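Local coordinates for major capsid protein P2 (Pseudoalteromonas phage pm2, PDB 2VVF) that forms the icosahedral shell of a membrane-containing marine bacteriophage as a homotrimeric, double jelly-roll major capsid protein, at residues 60-63 / 64-67; 93-97 / 98-102. All coordinates share one frame; numbering follows the deposited sequence.

Contact 1 (60-63 / 64-67); sequences KTLN and DLIL
Thr61 and Asp64 meet where the chain, having turned a corner at Lys60, winds into the first turn of helix 63-71, with 60-63 leading directly into 64-67. The CA atoms of Leu62 and Leu65 are 5.3 Å apart, close to the i to i+3 spacing of a helix. Asp64 N donates to Thr61 O at 3.0 Å. Leu62 O then takes two amides, Leu65 N at 3.1 Å and, weakly, Ile66 N, whereas Leu67 N bonds Asn63 O at 3.0 Å. Bonds three residues apart thus give way to the regular i to i+4 pattern within a single turn. Ahead of them, Thr61 caps the turn: its OG1 accepts from Asn63 N at 3.1 Å.

The segment belongs to the N-terminal of the two jelly rolls, where helix 63-71 follows strand 54-59, an edge strand, within this chain, of a four-stranded antiparallel sheet. Leu62 and Leu65 run alongside each other in the same direction and touch through CD1 of Leu62 and CD2 of Leu65 at 4.0 Å. Both carry CG anti to the backbone N (chi1 -157° and 177°), and both pack on Val81 of strand 80-84. Asn63 leans along the other flank of the turn. Its ND2 lies 3.9 Å from Leu67 CD1, the two side chains crossing at a slant, while the Asn63 side chain runs roughly perpendicular to that of Ile66, OD1 coming 4.2 Å from Ile66 CD1. CB of Asp64 rests against Thr61 O at 3.4 Å, and its OD2 forms a salt bridge with Lys178 NZ, linking this helix start to strand 171-178 of the C-terminal jelly roll.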
loop_
_atom_site.group_PDB
_atom_site.type_symbol
_atom_site.label_atom_id
_atom_site.label_comp_id
_atom_site.label_asym_id
_atom_site.label_seq_id
_atom_site.Cartn_x
_atom_site.Cartn_y
_atom_site.Cartn_z
ATOM N N LYS A 60 10.644 -5.577 27.271
ATOM C CA LYS A 60 10.446 -6.360 28.491
ATOM C C LYS A 60 10.467 -7.844 28.141
ATOM O O LYS A 60 11.092 -8.647 28.830
ATOM C CB LYS A 60 9.118 -5.996 29.154
ATOM C CG LYS A 60 9.143 -6.061 30.670
ATOM C CD LYS A 60 7.874 -5.470 31.261
ATOM C CE LYS A 60 7.416 -6.252 32.479
ATOM N NZ LYS A 60 5.958 -6.543 32.432
ATOM N N THR A 61 9.786 -8.190 27.053
ATOM C CA THR A 61 9.748 -9.561 26.552
ATOM C C THR A 61 9.669 -9.532 25.029
ATOM O O THR A 61 9.337 -8.506 24.437
ATOM C CB THR A 61 8.591 -10.378 27.158
ATOM O OG1 THR A 61 7.425 -10.248 26.337
ATOM C CG2 THR A 61 8.277 -9.906 28.566
ATOM N N LEU A 62 9.987 -10.658 24.400
ATOM C CA LEU A 62 9.955 -10.750 22.945
ATOM C C LEU A 62 8.547 -10.537 22.398
ATOM O O LEU A 62 8.369 -10.235 21.219
ATOM C CB LEU A 62 10.509 -12.098 22.479
ATOM C CG LEU A 62 11.035 -12.151 21.044
ATOM C CD1 LEU A 62 12.181 -11.168 20.851
ATOM C CD2 LEU A 62 11.467 -13.564 20.686
ATOM N N ASN A 63 7.549 -10.690 23.262
ATOM C CA ASN A 63 6.158 -10.513 22.864
ATOM C C ASN A 63 5.858 -9.063 22.504
ATOM O O ASN A 63 4.941 -8.782 21.734
ATOM C CB ASN A 63 5.214 -10.981 23.971
ATOM C CG ASN A 63 3.773 -11.058 23.508
ATOM O OD1 ASN A 63 3.474 -11.650 22.473
ATOM N ND2 ASN A 63 2.872 -10.443 24.267
ATOM N N ASP A 64 6.635 -8.146 23.070
ATOM C CA ASP A 64 6.461 -6.727 22.800
ATOM C C ASP A 64 6.937 -6.389 21.390
ATOM O O ASP A 64 6.481 -5.417 20.785
ATOM C CB ASP A 64 7.206 -5.886 23.839
ATOM C CG ASP A 64 6.394 -5.670 25.101
ATOM O OD1 ASP A 64 6.546 -6.471 26.050
ATOM O OD2 ASP A 64 5.591 -4.711 25.136
ATOM N N LEU A 65 7.849 -7.205 20.866
ATOM C CA LEU A 65 8.355 -7.010 19.514
ATOM C C LEU A 65 7.315 -7.533 18.529
ATOM O O LEU A 65 7.160 -7.005 17.427
ATOM C CB LEU A 65 9.683 -7.745 19.321
ATOM C CG LEU A 65 10.293 -7.687 17.916
ATOM C CD1 LEU A 65 10.673 -6.263 17.540
ATOM C CD2 LEU A 65 11.491 -8.614 17.798
ATOM N N ILE A 66 6.590 -8.565 18.952
ATOM C CA ILE A 66 5.532 -9.153 18.138
ATOM C C ILE A 66 4.377 -8.162 18.027
ATOM O O ILE A 66 3.767 -8.016 16.969
ATOM C CB ILE A 66 5.048 -10.488 18.733
ATOM C CG1 ILE A 66 6.097 -11.583 18.522
ATOM C CG2 ILE A 66 3.715 -10.888 18.123
ATOM C CD1 ILE A 66 5.773 -12.879 19.233
ATOM N N LEU A 67 4.090 -7.480 19.132
ATOM C CA LEU A 67 3.019 -6.493 19.181
ATOM C C LEU A 67 3.409 -5.237 18.406
ATOM O O LEU A 67 2.568 -4.592 17.778
ATOM C CB LEU A 67 2.684 -6.146 20.632
ATOM C CG LEU A 67 2.135 -7.310 21.461
ATOM C CD1 LEU A 67 1.871 -6.885 22.891
ATOM C CD2 LEU A 67 0.876 -7.870 20.822
#

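Contact 2 (93-97 / 98-102); sequences VNVTD and LVQQR
Val95 and Val99 cross at about a right angle, CG2 of Val95 resting 4.0 Å from CG1 of Val99 on the exposed side of the turn that opens helix 97-102. Thr96 is the N-cap. With OG1 between its backbone N and carbonyl carbon (chi1 60°), the hydroxyl faces Val99, whose N gives it a weak bond of 3.5 Å; CG2 of Val99 lies beside the same oxygen. That hydroxyl also bonds Val93 O of the second subunit, so a single group serves both the cap and the trimer interface. Two helical bonds follow, Gln100 N to Thr96 O at 3.2 Å and Gln101 N to Asp97 O at 2.9 Å. The extended Gln101 side chain runs back past Asp97 O, its NE2 3.6 Å from Asp97 CB and hydrogen-bonded to Met90 O. The Asp97 carboxylate leads away from 98-102: OD1 accepts a hydrogen bond from Gly92 N, and OD2 forms salt bridges with Lys91 of its own chain and of the second subunit. Leu98 CD2 lies over one face of the Arg102 guanidinium, toward its rim, and Arg102 NH1 forms salt bridges with Asp228 and Glu226 of the second subunit. This short helix lies between strands 80-84 and 106-107 of the N-terminal jelly roll.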
loop_
_atom_site.group_PDB
_atom_site.type_symbol
_atom_site.label_atom_id
_atom_site.label_comp_id
_atom_site.label_asym_id
_atom_site.label_seq_id
_atom_site.Cartn_x
_atom_site.Cartn_y
_atom_site.Cartn_z
ATOM N N VAL A 93 8.885 12.871 2.018
ATOM C CA VAL A 93 8.258 14.164 1.776
ATOM C C VAL A 93 9.073 14.934 0.741
ATOM O O VAL A 93 8.520 15.512 -0.197
ATOM C CB VAL A 93 8.082 14.963 3.081
ATOM C CG1 VAL A 93 9.275 14.757 3.998
ATOM C CG2 VAL A 93 7.874 16.440 2.780
ATOM N N ASN A 94 10.392 14.909 0.908
ATOM C CA ASN A 94 11.303 15.565 -0.025
ATOM C C ASN A 94 12.294 14.539 -0.567
ATOM O O ASN A 94 13.234 14.876 -1.287
ATOM C CB ASN A 94 12.031 16.727 0.648
ATOM C CG ASN A 94 11.242 18.020 0.580
ATOM O OD1 ASN A 94 10.595 18.417 1.549
ATOM N ND2 ASN A 94 11.264 18.667 -0.580
ATOM N N VAL A 95 12.060 13.280 -0.210
ATOM C CA VAL A 95 12.872 12.161 -0.667
ATOM C C VAL A 95 11.918 11.010 -0.964
ATOM O O VAL A 95 10.733 11.083 -0.639
ATOM C CB VAL A 95 13.940 11.754 0.373
ATOM C CG1 VAL A 95 14.817 12.943 0.731
ATOM C CG2 VAL A 95 13.287 11.164 1.614
ATOM N N THR A 96 12.427 9.956 -1.591
ATOM C CA THR A 96 11.595 8.808 -1.925
ATOM C C THR A 96 11.219 8.025 -0.673
ATOM O O THR A 96 11.901 8.108 0.349
ATOM C CB THR A 96 12.270 7.904 -2.971
ATOM O OG1 THR A 96 13.515 7.417 -2.455
ATOM C CG2 THR A 96 12.522 8.678 -4.253
ATOM N N ASP A 97 10.133 7.266 -0.760
ATOM C CA ASP A 97 9.679 6.455 0.363
ATOM C C ASP A 97 10.775 5.474 0.766
ATOM O O ASP A 97 11.031 5.263 1.953
ATOM C CB ASP A 97 8.407 5.688 -0.009
ATOM C CG ASP A 97 7.204 6.597 -0.185
ATOM O OD1 ASP A 97 7.358 7.830 -0.052
ATOM O OD2 ASP A 97 6.102 6.077 -0.458
ATOM N N LEU A 98 11.426 4.885 -0.231
ATOM C CA LEU A 98 12.494 3.920 0.004
ATOM C C LEU A 98 13.622 4.510 0.846
ATOM O O LEU A 98 14.150 3.853 1.743
ATOM C CB LEU A 98 13.046 3.398 -1.326
ATOM C CG LEU A 98 12.329 2.201 -1.955
ATOM C CD1 LEU A 98 12.981 1.811 -3.272
ATOM C CD2 LEU A 98 12.300 1.021 -0.995
ATOM N N VAL A 99 13.992 5.751 0.549
ATOM C CA VAL A 99 15.056 6.425 1.286
ATOM C C VAL A 99 14.642 6.670 2.733
ATOM O O VAL A 99 15.441 6.507 3.656
ATOM C CB VAL A 99 15.483 7.737 0.593
ATOM C CG1 VAL A 99 16.319 8.593 1.532
ATOM C CG2 VAL A 99 16.245 7.443 -0.687
ATOM N N GLN A 100 13.386 7.062 2.923
ATOM C CA GLN A 100 12.855 7.339 4.253
ATOM C C GLN A 100 12.732 6.079 5.105
ATOM O O GLN A 100 12.844 6.136 6.331
ATOM C CB GLN A 100 11.499 8.041 4.149
ATOM C CG GLN A 100 11.126 8.862 5.373
ATOM C CD GLN A 100 12.277 9.709 5.879
ATOM O OE1 GLN A 100 13.148 9.226 6.604
ATOM N NE2 GLN A 100 12.288 10.981 5.499
ATOM N N GLN A 101 12.498 4.942 4.453
ATOM C CA GLN A 101 12.368 3.669 5.157
ATOM C C GLN A 101 13.733 3.082 5.500
ATOM O O GLN A 101 13.969 2.653 6.630
ATOM C CB GLN A 101 11.575 2.667 4.319
ATOM C CG GLN A 101 10.225 3.169 3.852
ATOM C CD GLN A 101 9.692 2.389 2.666
ATOM O OE1 GLN A 101 10.304 1.419 2.221
ATOM N NE2 GLN A 101 8.553 2.816 2.141
ATOM N N ARG A 102 14.621 3.056 4.511
ATOM C CA ARG A 102 15.962 2.503 4.687
ATOM C C ARG A 102 16.820 3.338 5.632
ATOM O O ARG A 102 17.808 2.850 6.181
ATOM C CB ARG A 102 16.664 2.362 3.332
ATOM C CG ARG A 102 15.893 1.540 2.310
ATOM C CD ARG A 102 16.479 1.702 0.918
ATOM N NE ARG A 102 16.184 0.556 0.065
ATOM C CZ ARG A 102 16.404 0.527 -1.245
ATOM N NH1 ARG A 102 16.104 -0.558 -1.946
ATOM N NH2 ARG A 102 16.923 1.585 -1.853
#

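How the contacts relate
Contact 1 is the start of helix 63-71, and contact 2 spans the whole of helix 97-102 with the loop before it; both belong to the N-terminal jelly roll, in series along the chain with strand 80-84 between them. Their centres are 27 Å apart and their nearest atoms about 14 Å, so they do not touch. The centre of contact 1 lies about 9 Å from the centre of the chain; no other subunit reaches it, and it is tied instead to the C-terminal jelly roll of its own chain. Contact 2, its centre about 20 Å from that of the chain, belongs to the trimer interface and meets both other subunits. The Gln100 side chain is about 10 Å from the calcium ion, whose site includes Ala105, Pro141 and Trp143.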